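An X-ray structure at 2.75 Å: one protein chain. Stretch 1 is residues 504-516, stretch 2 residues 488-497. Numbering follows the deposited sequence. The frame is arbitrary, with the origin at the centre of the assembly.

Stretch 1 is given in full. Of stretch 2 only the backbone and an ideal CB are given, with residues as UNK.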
# COMPACT_ATOMS: atom_id res chain seq x y z
N ASN B 504 -5.22 -6.12 6.82
CA ASN B 504 -4.78 -4.82 7.30
C ASN B 504 -3.41 -4.51 6.73
O ASN B 504 -2.56 -5.40 6.62
CB ASN B 504 -4.72 -4.80 8.83
CG ASN B 504 -4.60 -3.40 9.39
OD1 ASN B 504 -3.54 -2.81 9.39
ND2 ASN B 504 -5.70 -2.88 9.89
N LEU B 505 -3.18 -3.25 6.38
CA LEU B 505 -1.90 -2.83 5.82
C LEU B 505 -0.73 -3.07 6.75
O LEU B 505 0.41 -3.01 6.29
CB LEU B 505 -1.97 -1.35 5.47
CG LEU B 505 -3.01 -1.06 4.40
CD1 LEU B 505 -3.22 0.41 4.24
CD2 LEU B 505 -2.53 -1.67 3.10
N LYS B 506 -0.96 -3.33 8.03
CA LYS B 506 0.12 -3.70 8.94
C LYS B 506 0.49 -5.16 8.84
O LYS B 506 1.51 -5.55 9.40
CB LYS B 506 -0.28 -3.42 10.38
CG LYS B 506 -0.20 -1.99 10.79
CD LYS B 506 -0.68 -1.84 12.22
CE LYS B 506 -2.15 -1.49 12.29
NZ LYS B 506 -2.49 -0.85 13.59
N ASN B 507 -0.31 -5.98 8.16
CA ASN B 507 -0.18 -7.43 8.27
C ASN B 507 0.79 -8.01 7.26
O ASN B 507 0.57 -9.11 6.77
CB ASN B 507 -1.54 -8.09 8.14
CG ASN B 507 -1.59 -9.45 8.78
OD1 ASN B 507 -0.90 -9.71 9.76
ND2 ASN B 507 -2.40 -10.34 8.24
N SER B 508 1.88 -7.33 6.93
CA SER B 508 2.81 -7.85 5.95
C SER B 508 4.23 -7.46 6.33
O SER B 508 4.47 -6.33 6.76
CB SER B 508 2.50 -7.32 4.56
OG SER B 508 3.57 -7.57 3.67
N GLY B 509 5.16 -8.39 6.15
CA GLY B 509 6.56 -8.09 6.36
C GLY B 509 7.26 -7.77 5.06
O GLY B 509 8.48 -7.92 4.96
N LYS B 510 6.52 -7.33 4.07
CA LYS B 510 7.08 -7.03 2.77
C LYS B 510 6.69 -5.62 2.37
O LYS B 510 5.89 -4.96 3.02
CB LYS B 510 6.61 -8.05 1.74
CG LYS B 510 7.01 -9.45 2.09
CD LYS B 510 7.75 -10.10 0.96
CE LYS B 510 8.75 -11.12 1.46
NZ LYS B 510 9.98 -10.46 2.00
N THR B 511 7.29 -5.15 1.29
CA THR B 511 7.05 -3.78 0.86
C THR B 511 5.58 -3.58 0.49
O THR B 511 4.97 -4.46 -0.12
CB THR B 511 7.93 -3.46 -0.35
OG1 THR B 511 9.29 -3.66 0.01
CG2 THR B 511 7.74 -2.02 -0.78
N PRO B 512 4.99 -2.47 0.89
CA PRO B 512 3.65 -2.14 0.40
C PRO B 512 3.71 -1.39 -0.92
O PRO B 512 4.69 -0.74 -1.26
CB PRO B 512 3.09 -1.25 1.51
CG PRO B 512 4.28 -0.58 2.05
CD PRO B 512 5.39 -1.59 1.99
N ILE B 513 2.62 -1.48 -1.65
CA ILE B 513 2.50 -0.85 -2.96
C ILE B 513 1.53 0.30 -2.84
O ILE B 513 0.39 0.11 -2.40
CB ILE B 513 2.05 -1.88 -4.01
CG1 ILE B 513 2.92 -3.11 -3.94
CG2 ILE B 513 2.10 -1.29 -5.39
CD1 ILE B 513 2.42 -4.21 -4.77
N VAL B 514 1.95 1.50 -3.22
CA VAL B 514 1.07 2.66 -3.19
C VAL B 514 0.94 3.26 -4.59
O VAL B 514 1.90 3.26 -5.36
CB VAL B 514 1.57 3.73 -2.19
CG1 VAL B 514 1.91 3.10 -0.89
CG2 VAL B 514 2.73 4.48 -2.72
N GLU B 515 -0.25 3.78 -4.89
CA GLU B 515 -0.52 4.50 -6.13
C GLU B 515 -1.48 5.66 -5.86
O GLU B 515 -2.39 5.55 -5.05
CB GLU B 515 -1.13 3.59 -7.20
CG GLU B 515 -0.19 2.53 -7.72
CD GLU B 515 -0.88 1.52 -8.61
OE1 GLU B 515 -1.81 1.93 -9.34
OE2 GLU B 515 -0.49 0.34 -8.56
N GLN B 516 -1.27 6.74 -6.59
CA GLN B 516 -2.06 7.96 -6.45
C GLN B 516 -2.40 8.47 -7.84
O GLN B 516 -1.58 8.34 -8.76
CB GLN B 516 -1.26 8.99 -5.65
CG GLN B 516 -1.60 10.43 -5.88
CD GLN B 516 -0.50 11.35 -5.40
OE1 GLN B 516 0.68 11.00 -5.46
NE2 GLN B 516 -0.88 12.52 -4.92
N UNK B 488 -10.01 11.85 -8.36
CA UNK B 488 -8.72 11.47 -7.81
C UNK B 488 -8.94 10.24 -6.95
O UNK B 488 -10.06 9.94 -6.57
CB UNK B 488 -8.09 12.61 -7.01
N UNK B 489 -7.87 9.51 -6.70
CA UNK B 489 -7.98 8.40 -5.76
C UNK B 489 -6.63 8.17 -5.11
O UNK B 489 -5.63 8.78 -5.48
CB UNK B 489 -8.47 7.13 -6.46
N UNK B 490 -6.63 7.29 -4.12
CA UNK B 490 -5.43 6.90 -3.40
C UNK B 490 -5.49 5.41 -3.16
O UNK B 490 -6.38 4.93 -2.47
CB UNK B 490 -5.29 7.67 -2.08
N UNK B 491 -4.54 4.68 -3.71
CA UNK B 491 -4.53 3.24 -3.62
C UNK B 491 -3.39 2.76 -2.75
O UNK B 491 -2.34 3.40 -2.68
CB UNK B 491 -4.43 2.62 -5.01
N UNK B 492 -3.58 1.64 -2.08
CA UNK B 492 -2.50 1.08 -1.29
C UNK B 492 -2.75 -0.40 -1.06
O UNK B 492 -3.86 -0.80 -0.73
CB UNK B 492 -2.36 1.82 0.04
N UNK B 493 -1.70 -1.21 -1.25
CA UNK B 493 -1.79 -2.66 -1.33
C UNK B 493 -0.66 -3.27 -0.53
O UNK B 493 0.45 -2.75 -0.55
CB UNK B 493 -1.75 -3.14 -2.78
N UNK B 494 -0.92 -4.38 0.16
CA UNK B 494 0.13 -5.16 0.79
C UNK B 494 -0.06 -6.61 0.41
O UNK B 494 -1.19 -7.08 0.28
CB UNK B 494 0.12 -4.98 2.31
N UNK B 495 1.04 -7.32 0.25
CA UNK B 495 0.99 -8.72 -0.09
C UNK B 495 1.62 -9.54 1.02
O UNK B 495 2.26 -9.01 1.93
CB UNK B 495 1.69 -8.98 -1.42
N UNK B 496 1.40 -10.84 0.96
CA UNK B 496 2.09 -11.78 1.84
C UNK B 496 1.76 -11.45 3.30
O UNK B 496 2.55 -10.85 4.02
CB UNK B 496 3.60 -11.74 1.60
N UNK B 497 0.58 -11.88 3.72
CA UNK B 497 0.03 -11.48 5.00
C UNK B 497 0.70 -12.24 6.14
O UNK B 497 0.92 -13.44 6.05
CB UNK B 497 -1.48 -11.71 5.02

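Position 488 is extended, and its CB has nothing of stretch 1 within 5.5 Å. Stretch 1 sets no requirement. The residue is Ser488, which makes no contact.

Position 489 is also extended, with CB free of neighbours. Only a long side chain could reach stretch 1. The residue is Tyr489. CA-to-CB points sideways, but the end of the ring comes nearer stretch 1, with Tyr489 CE1 4.4 Å from Glu515 O.

Position 490 pairs with Gln516 without backbone hydrogen bonds. Its CB lies on the face that carries Gln516. Many side chains would fit. The residue is Gln490, which touches stretch 1 little.

Position 491 is a hydrogen-bonded pair with Glu515. Its N gives a bond to Glu515 O (2.7 Å), and its O accepts one from Glu515 N (3.1 Å). Its CB shares a face with Ile513 and Glu515. Beta-branched, aromatic or long polar residues would all suit. The residue is Tyr491. Its CB packs 4.1 Å from Glu515 CB, and its OH runs along its own strand to position 493.

Position 492 pairs with Val514. Leu505 CD1 and Val514 CG1 lie near the CB, so a small or modest apolar residue would suit, and a small hydroxyl residue is also possible. The residue is Ser492. Its OG lies 3.3 Å from Leu505 CD1 and finds its hydrogen bond elsewhere in the structure.

Position 493 bonds twice to Ile513: N to Ile513 O and O to Ile513 N, both 2.7 Å. Its CB is on the Ile513 side, where an apolar or long polar chain could lie. The residue is Glu493. OE2 approaches Ile513 CD1 at 3.8 Å, and OE1 accepts from Tyr491 OH (2.9 Å).

Position 494 has the clearest pocket. Its ideal CB is 4.3 Å from Leu505 CD2 and 4.0 Å from Ser508 CB. Val, Ile or Leu would suit. The residue is Val494. CG1 meets Pro512 CB at 3.7 Å and Leu505 CD2 at 3.8 Å.

Position 495 offers its backbone O to Ser508 OG, which donates to it at 2.6 Å. The CB points sideways, with nothing of stretch 1 within 5.5 Å, so many residues would do. The residue is Asn495. ND2 lies 3.9 Å from Ile513 CD1 and donates to Glu493 OE2 (2.9 Å).

Position 496 has positive phi (60°), which favours Gly, Asn or Asp. Its CB faces Lys510. The residue is Asp496, with CB 4.2 Å from Lys510 CG.

Position 497 has CA 3.0 Å from Asn507 O. Apolar or polar chains could follow. The residue is Leu497; its CA-to-CB bond points sideways and its CB lies 3.6 Å from Asn507 ND2.

Stretch 2, residues 488-497: SYQYSEVNDL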
# COMPACT_ATOMS: atom_id res chain seq x y z
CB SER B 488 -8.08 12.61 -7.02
OG SER B 488 -8.54 12.69 -5.68
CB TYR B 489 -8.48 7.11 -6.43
CG TYR B 489 -7.55 6.48 -7.44
CD1 TYR B 489 -6.45 5.74 -7.05
CD2 TYR B 489 -7.80 6.60 -8.79
CE1 TYR B 489 -5.62 5.17 -7.96
CE2 TYR B 489 -6.97 6.02 -9.71
CZ TYR B 489 -5.89 5.32 -9.29
OH TYR B 489 -5.06 4.74 -10.21
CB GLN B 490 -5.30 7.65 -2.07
CG GLN B 490 -3.99 7.38 -1.39
CD GLN B 490 -4.01 7.78 0.04
OE1 GLN B 490 -5.05 8.05 0.59
NE2 GLN B 490 -2.85 7.84 0.65
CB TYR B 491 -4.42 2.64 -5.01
CG TYR B 491 -4.37 1.14 -5.03
CD1 TYR B 491 -5.52 0.39 -4.88
CD2 TYR B 491 -3.17 0.47 -5.22
CE1 TYR B 491 -5.48 -0.98 -4.90
CE2 TYR B 491 -3.13 -0.89 -5.25
CZ TYR B 491 -4.29 -1.61 -5.09
OH TYR B 491 -4.26 -2.97 -5.12
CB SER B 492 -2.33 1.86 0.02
OG SER B 492 -3.00 1.24 1.08
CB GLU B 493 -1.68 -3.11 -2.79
CG GLU B 493 -1.74 -4.58 -3.06
CD GLU B 493 -1.39 -4.89 -4.49
OE1 GLU B 493 -1.54 -4.01 -5.35
OE2 GLU B 493 -0.95 -6.02 -4.77
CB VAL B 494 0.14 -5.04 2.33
CG1 VAL B 494 0.62 -3.69 2.75
CG2 VAL B 494 -1.21 -5.33 2.88
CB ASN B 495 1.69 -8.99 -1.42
CG ASN B 495 0.83 -8.59 -2.60
OD1 ASN B 495 0.10 -9.41 -3.16
ND2 ASN B 495 0.89 -7.32 -2.97
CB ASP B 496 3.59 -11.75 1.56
CG ASP B 496 4.27 -13.04 1.91
OD1 ASP B 496 3.98 -13.59 3.00
OD2 ASP B 496 5.08 -13.51 1.09
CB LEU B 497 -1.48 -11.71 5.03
CG LEU B 497 -2.20 -11.03 3.88
CD1 LEU B 497 -3.68 -11.32 3.93
CD2 LEU B 497 -1.93 -9.54 3.90
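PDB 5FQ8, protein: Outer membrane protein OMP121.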